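Local coordinates for SsfS6 (Streptomyces sp. SF2575, PDB 4FZR), which belongs to the GT-B clan and resembles erythromycin biosynthesis protein CIII in both of its domains, at residues Thr313-Pro327 and Arg337-Pro349. Residues are numbered along the deposited sequence; the frame is centred on the assembly and turned at random.
Sequences TLTCLSEGVPQVSVP and RLLHAAGAGVEVP
Leu339 presses its two methyl groups against the amide of Gln323, the two side chains crossing at about a right angle. CD2 lies 3.4 Å from Gln323 OE1, while CD1 touches Gln323 NE2 and, at 3.8 Å, Leu317 CD2. Leu339 extends from helix 333-341 to meet Gln323 of strand 323-325 and Leu317 of helix 310-318, its CG lying opposite the backbone N (chi1 -175°). The amide it packs on is held at both ends: OE1 is hydrogen-bonded to His306 NE2 of the adjoining strand, and NE2 bonds weakly to Thr313 O. Ala344 extends the apolar patch, its CB 4.2 Å from Leu317 CD2, and Leu378 of helix 370-382 touches both residues.

Strands 323-325 and 345-347 pair in parallel, the axes of these short segments 8° apart. Val346 N donates to Gln323 O (2.8 Å), Ser325 N to Val346 O, and Val348 N to Ser325 O, the last nearly straight at 169°. On the other face, Val324 and Val346 meet Ala361 of helix 358-367. The contact closes a beta-alpha-beta unit at the edge of the six-stranded parallel sheet, in the Rossmann-like C-terminal domain of a GT-B fold.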
loop_
_atom_site.group_PDB
_atom_site.type_symbol
_atom_site.label_atom_id
_atom_site.label_comp_id
_atom_site.label_asym_id
_atom_site.label_seq_id
_atom_site.Cartn_x
_atom_site.Cartn_y
_atom_site.Cartn_z
ATOM N N THR A 313 -20.421 -2.038 -1.754
ATOM C CA THR A 313 -21.171 -3.121 -2.377
ATOM C C THR A 313 -20.242 -4.266 -2.749
ATOM O O THR A 313 -20.466 -5.412 -2.357
ATOM C CB THR A 313 -21.880 -2.645 -3.652
ATOM O OG1 THR A 313 -22.893 -1.692 -3.311
ATOM C CG2 THR A 313 -22.520 -3.819 -4.384
ATOM N N LEU A 314 -19.199 -3.949 -3.506
ATOM C CA LEU A 314 -18.254 -4.959 -3.963
ATOM C C LEU A 314 -17.507 -5.597 -2.797
ATOM O O LEU A 314 -17.163 -6.778 -2.850
ATOM C CB LEU A 314 -17.279 -4.356 -4.976
ATOM C CG LEU A 314 -17.918 -4.101 -6.342
ATOM C CD1 LEU A 314 -17.169 -3.023 -7.093
ATOM C CD2 LEU A 314 -17.952 -5.386 -7.154
ATOM N N THR A 315 -17.275 -4.826 -1.737
ATOM C CA THR A 315 -16.604 -5.357 -0.556
ATOM C C THR A 315 -17.468 -6.437 0.095
ATOM O O THR A 315 -16.989 -7.531 0.400
ATOM C CB THR A 315 -16.302 -4.254 0.484
ATOM O OG1 THR A 315 -15.491 -3.234 -0.108
ATOM C CG2 THR A 315 -15.558 -4.832 1.680
ATOM N N CYS A 316 -18.744 -6.122 0.301
ATOM C CA CYS A 316 -19.702 -7.068 0.876
ATOM C C CYS A 316 -19.854 -8.320 0.018
ATOM O O CYS A 316 -19.858 -9.437 0.532
ATOM C CB CYS A 316 -21.065 -6.400 1.040
ATOM S SG CYS A 316 -21.104 -5.098 2.284
ATOM N N LEU A 317 -19.995 -8.126 -1.290
ATOM C CA LEU A 317 -20.075 -9.244 -2.224
ATOM C C LEU A 317 -18.865 -10.165 -2.089
ATOM O O LEU A 317 -19.019 -11.381 -1.963
ATOM C CB LEU A 317 -20.193 -8.743 -3.671
ATOM C CG LEU A 317 -21.588 -8.390 -4.199
ATOM C CD1 LEU A 317 -21.522 -8.050 -5.682
ATOM C CD2 LEU A 317 -22.562 -9.531 -3.957
ATOM N N SER A 318 -17.664 -9.592 -2.107
ATOM C CA SER A 318 -16.446 -10.399 -2.098
ATOM C C SER A 318 -16.249 -11.125 -0.770
ATOM O O SER A 318 -15.539 -12.127 -0.697
ATOM C CB SER A 318 -15.222 -9.536 -2.430
ATOM O OG SER A 318 -14.602 -9.000 -1.271
ATOM N N GLU A 319 -16.887 -10.616 0.277
ATOM C CA GLU A 319 -16.821 -11.247 1.590
ATOM C C GLU A 319 -18.060 -12.098 1.892
ATOM O O GLU A 319 -18.179 -12.665 2.978
ATOM C CB GLU A 319 -16.615 -10.188 2.679
ATOM C CG GLU A 319 -15.157 -9.781 2.863
ATOM C CD GLU A 319 -14.295 -10.922 3.369
ATOM O OE1 GLU A 319 -14.857 -11.901 3.907
ATOM O OE2 GLU A 319 -13.056 -10.843 3.226
ATOM N N GLY A 320 -18.974 -12.194 0.928
ATOM C CA GLY A 320 -20.137 -13.055 1.058
ATOM C C GLY A 320 -21.052 -12.665 2.204
ATOM O O GLY A 320 -21.526 -13.522 2.951
ATOM N N VAL A 321 -21.306 -11.367 2.336
ATOM C CA VAL A 321 -22.180 -10.857 3.389
ATOM C C VAL A 321 -23.395 -10.165 2.763
ATOM O O VAL A 321 -23.236 -9.213 1.990
ATOM C CB VAL A 321 -21.429 -9.868 4.315
ATOM C CG1 VAL A 321 -22.360 -9.331 5.395
ATOM C CG2 VAL A 321 -20.214 -10.544 4.944
ATOM N N PRO A 322 -24.613 -10.646 3.085
ATOM C CA PRO A 322 -25.836 -10.049 2.525
ATOM C C PRO A 322 -25.974 -8.568 2.875
ATOM O O PRO A 322 -25.580 -8.154 3.967
ATOM C CB PRO A 322 -26.966 -10.875 3.160
ATOM C CG PRO A 322 -26.352 -11.551 4.337
ATOM C CD PRO A 322 -24.913 -11.769 3.990
ATOM N N GLN A 323 -26.528 -7.786 1.952
ATOM C CA GLN A 323 -26.544 -6.338 2.094
ATOM C C GLN A 323 -27.948 -5.758 2.020
ATOM O O GLN A 323 -28.785 -6.225 1.246
ATOM C CB GLN A 323 -25.710 -5.689 0.984
ATOM C CG GLN A 323 -24.665 -6.596 0.354
ATOM C CD GLN A 323 -23.911 -5.915 -0.773
ATOM O OE1 GLN A 323 -23.903 -4.689 -0.878
ATOM N NE2 GLN A 323 -23.282 -6.710 -1.630
ATOM N N VAL A 324 -28.194 -4.732 2.826
ATOM C CA VAL A 324 -29.352 -3.880 2.625
ATOM C C VAL A 324 -28.836 -2.564 2.062
ATOM O O VAL A 324 -28.159 -1.799 2.752
ATOM C CB VAL A 324 -30.144 -3.630 3.919
ATOM C CG1 VAL A 324 -31.362 -2.761 3.622
ATOM C CG2 VAL A 324 -30.558 -4.955 4.565
ATOM N N SER A 325 -29.137 -2.321 0.794
ATOM C CA SER A 325 -28.681 -1.119 0.117
ATOM C C SER A 325 -29.788 -0.075 0.043
ATOM O O SER A 325 -30.881 -0.357 -0.453
ATOM C CB SER A 325 -28.201 -1.472 -1.292
ATOM O OG SER A 325 -27.853 -0.312 -2.025
ATOM N N VAL A 326 -29.504 1.124 0.547
ATOM C CA VAL A 326 -30.417 2.254 0.397
ATOM C C VAL A 326 -29.759 3.307 -0.499
ATOM O O VAL A 326 -29.223 4.306 -0.018
ATOM C CB VAL A 326 -30.848 2.849 1.763
ATOM C CG1 VAL A 326 -29.643 3.252 2.615
ATOM C CG2 VAL A 326 -31.803 4.023 1.560
ATOM N N PRO A 327 -29.803 3.077 -1.821
ATOM C CA PRO A 327 -29.046 3.865 -2.801
ATOM C C PRO A 327 -29.413 5.346 -2.801
ATOM O O PRO A 327 -30.557 5.704 -2.519
ATOM C CB PRO A 327 -29.425 3.216 -4.140
ATOM C CG PRO A 327 -29.975 1.875 -3.786
ATOM C CD PRO A 327 -30.647 2.065 -2.476
ATOM N N ARG A 337 -29.730 -2.786 -8.410
ATOM C CA ARG A 337 -30.700 -3.615 -9.113
ATOM C C ARG A 337 -30.111 -5.001 -9.344
ATOM O O ARG A 337 -30.716 -6.013 -8.985
ATOM C CB ARG A 337 -31.091 -2.977 -10.448
ATOM C CG ARG A 337 -31.877 -1.685 -10.304
ATOM C CD ARG A 337 -32.222 -1.079 -11.654
ATOM N NE ARG A 337 -32.338 0.376 -11.581
ATOM C CZ ARG A 337 -33.001 1.127 -12.457
ATOM N NH1 ARG A 337 -33.632 0.571 -13.484
ATOM N NH2 ARG A 337 -33.044 2.442 -12.299
ATOM N N LEU A 338 -28.926 -5.034 -9.945
ATOM C CA LEU A 338 -28.202 -6.280 -10.161
ATOM C C LEU A 338 -28.132 -7.079 -8.867
ATOM O O LEU A 338 -28.341 -8.292 -8.860
ATOM C CB LEU A 338 -26.783 -5.987 -10.650
ATOM C CG LEU A 338 -26.532 -6.032 -12.157
ATOM C CD1 LEU A 338 -27.572 -5.224 -12.924
ATOM C CD2 LEU A 338 -25.122 -5.533 -12.454
ATOM N N LEU A 339 -27.843 -6.381 -7.775
ATOM C CA LEU A 339 -27.690 -7.009 -6.469
ATOM C C LEU A 339 -29.000 -7.623 -5.987
ATOM O O LEU A 339 -29.020 -8.748 -5.483
ATOM C CB LEU A 339 -27.186 -5.981 -5.452
ATOM C CG LEU A 339 -26.866 -6.505 -4.050
ATOM C CD1 LEU A 339 -25.878 -7.662 -4.111
ATOM C CD2 LEU A 339 -26.326 -5.376 -3.186
ATOM N N HIS A 340 -30.090 -6.881 -6.147
ATOM C CA HIS A 340 -31.401 -7.330 -5.698
ATOM C C HIS A 340 -31.858 -8.577 -6.450
ATOM O O HIS A 340 -32.392 -9.516 -5.855
ATOM C CB HIS A 340 -32.430 -6.219 -5.892
ATOM C CG HIS A 340 -33.762 -6.523 -5.281
ATOM N ND1 HIS A 340 -33.954 -6.573 -3.917
ATOM C CD2 HIS A 340 -34.961 -6.806 -5.841
ATOM C CE1 HIS A 340 -35.216 -6.865 -3.663
ATOM N NE2 HIS A 340 -35.850 -7.010 -4.812
ATOM N N ALA A 341 -31.645 -8.573 -7.763
ATOM C CA ALA A 341 -32.059 -9.679 -8.623
ATOM C C ALA A 341 -31.292 -10.962 -8.307
ATOM O O ALA A 341 -31.827 -12.062 -8.448
ATOM C CB ALA A 341 -31.874 -9.300 -10.096
ATOM N N ALA A 342 -30.044 -10.815 -7.873
ATOM C CA ALA A 342 -29.192 -11.959 -7.565
ATOM C C ALA A 342 -29.537 -12.580 -6.210
ATOM O O ALA A 342 -29.025 -13.643 -5.858
ATOM C CB ALA A 342 -27.726 -11.543 -7.601
ATOM N N GLY A 343 -30.396 -11.910 -5.450
ATOM C CA GLY A 343 -30.843 -12.422 -4.166
ATOM C C GLY A 343 -29.793 -12.309 -3.077
ATOM O O GLY A 343 -29.910 -12.939 -2.026
ATOM N N ALA A 344 -28.769 -11.496 -3.320
ATOM C CA ALA A 344 -27.674 -11.354 -2.367
ATOM C C ALA A 344 -27.935 -10.231 -1.369
ATOM O O ALA A 344 -27.210 -10.082 -0.389
ATOM C CB ALA A 344 -26.361 -11.122 -3.100
ATOM N N GLY A 345 -28.973 -9.441 -1.615
ATOM C CA GLY A 345 -29.313 -8.353 -0.717
ATOM C C GLY A 345 -30.611 -7.685 -1.119
ATOM O O GLY A 345 -31.226 -8.061 -2.118
ATOM N N VAL A 346 -31.031 -6.692 -0.343
ATOM C CA VAL A 346 -32.256 -5.971 -0.659
ATOM C C VAL A 346 -31.979 -4.507 -0.992
ATOM O O VAL A 346 -31.287 -3.809 -0.253
ATOM C CB VAL A 346 -33.285 -6.050 0.486
ATOM C CG1 VAL A 346 -34.508 -5.206 0.150
ATOM C CG2 VAL A 346 -33.692 -7.494 0.733
ATOM N N GLU A 347 -32.527 -4.058 -2.116
ATOM C CA GLU A 347 -32.470 -2.656 -2.494
ATOM C C GLU A 347 -33.694 -1.944 -1.941
ATOM O O GLU A 347 -34.825 -2.275 -2.304
ATOM C CB GLU A 347 -32.447 -2.521 -4.016
ATOM C CG GLU A 347 -32.417 -1.079 -4.517
ATOM C CD GLU A 347 -32.952 -0.940 -5.931
ATOM O OE1 GLU A 347 -32.558 0.020 -6.626
ATOM O OE2 GLU A 347 -33.775 -1.784 -6.345
ATOM N N VAL A 348 -33.473 -0.972 -1.062
ATOM C CA VAL A 348 -34.568 -0.143 -0.570
ATOM C C VAL A 348 -34.478 1.236 -1.236
ATOM O O VAL A 348 -33.602 2.037 -0.908
ATOM C CB VAL A 348 -34.586 -0.059 0.983
ATOM C CG1 VAL A 348 -34.646 -1.460 1.580
ATOM C CG2 VAL A 348 -33.376 0.678 1.529
ATOM N N PRO A 349 -35.378 1.502 -2.203
ATOM C CA PRO A 349 -35.335 2.715 -3.031
ATOM C C PRO A 349 -35.123 3.992 -2.221
ATOM O O PRO A 349 -36.096 4.634 -1.826
ATOM C CB PRO A 349 -36.710 2.721 -3.708
ATOM C CG PRO A 349 -37.100 1.288 -3.771
ATOM C CD PRO A 349 -36.537 0.652 -2.533
#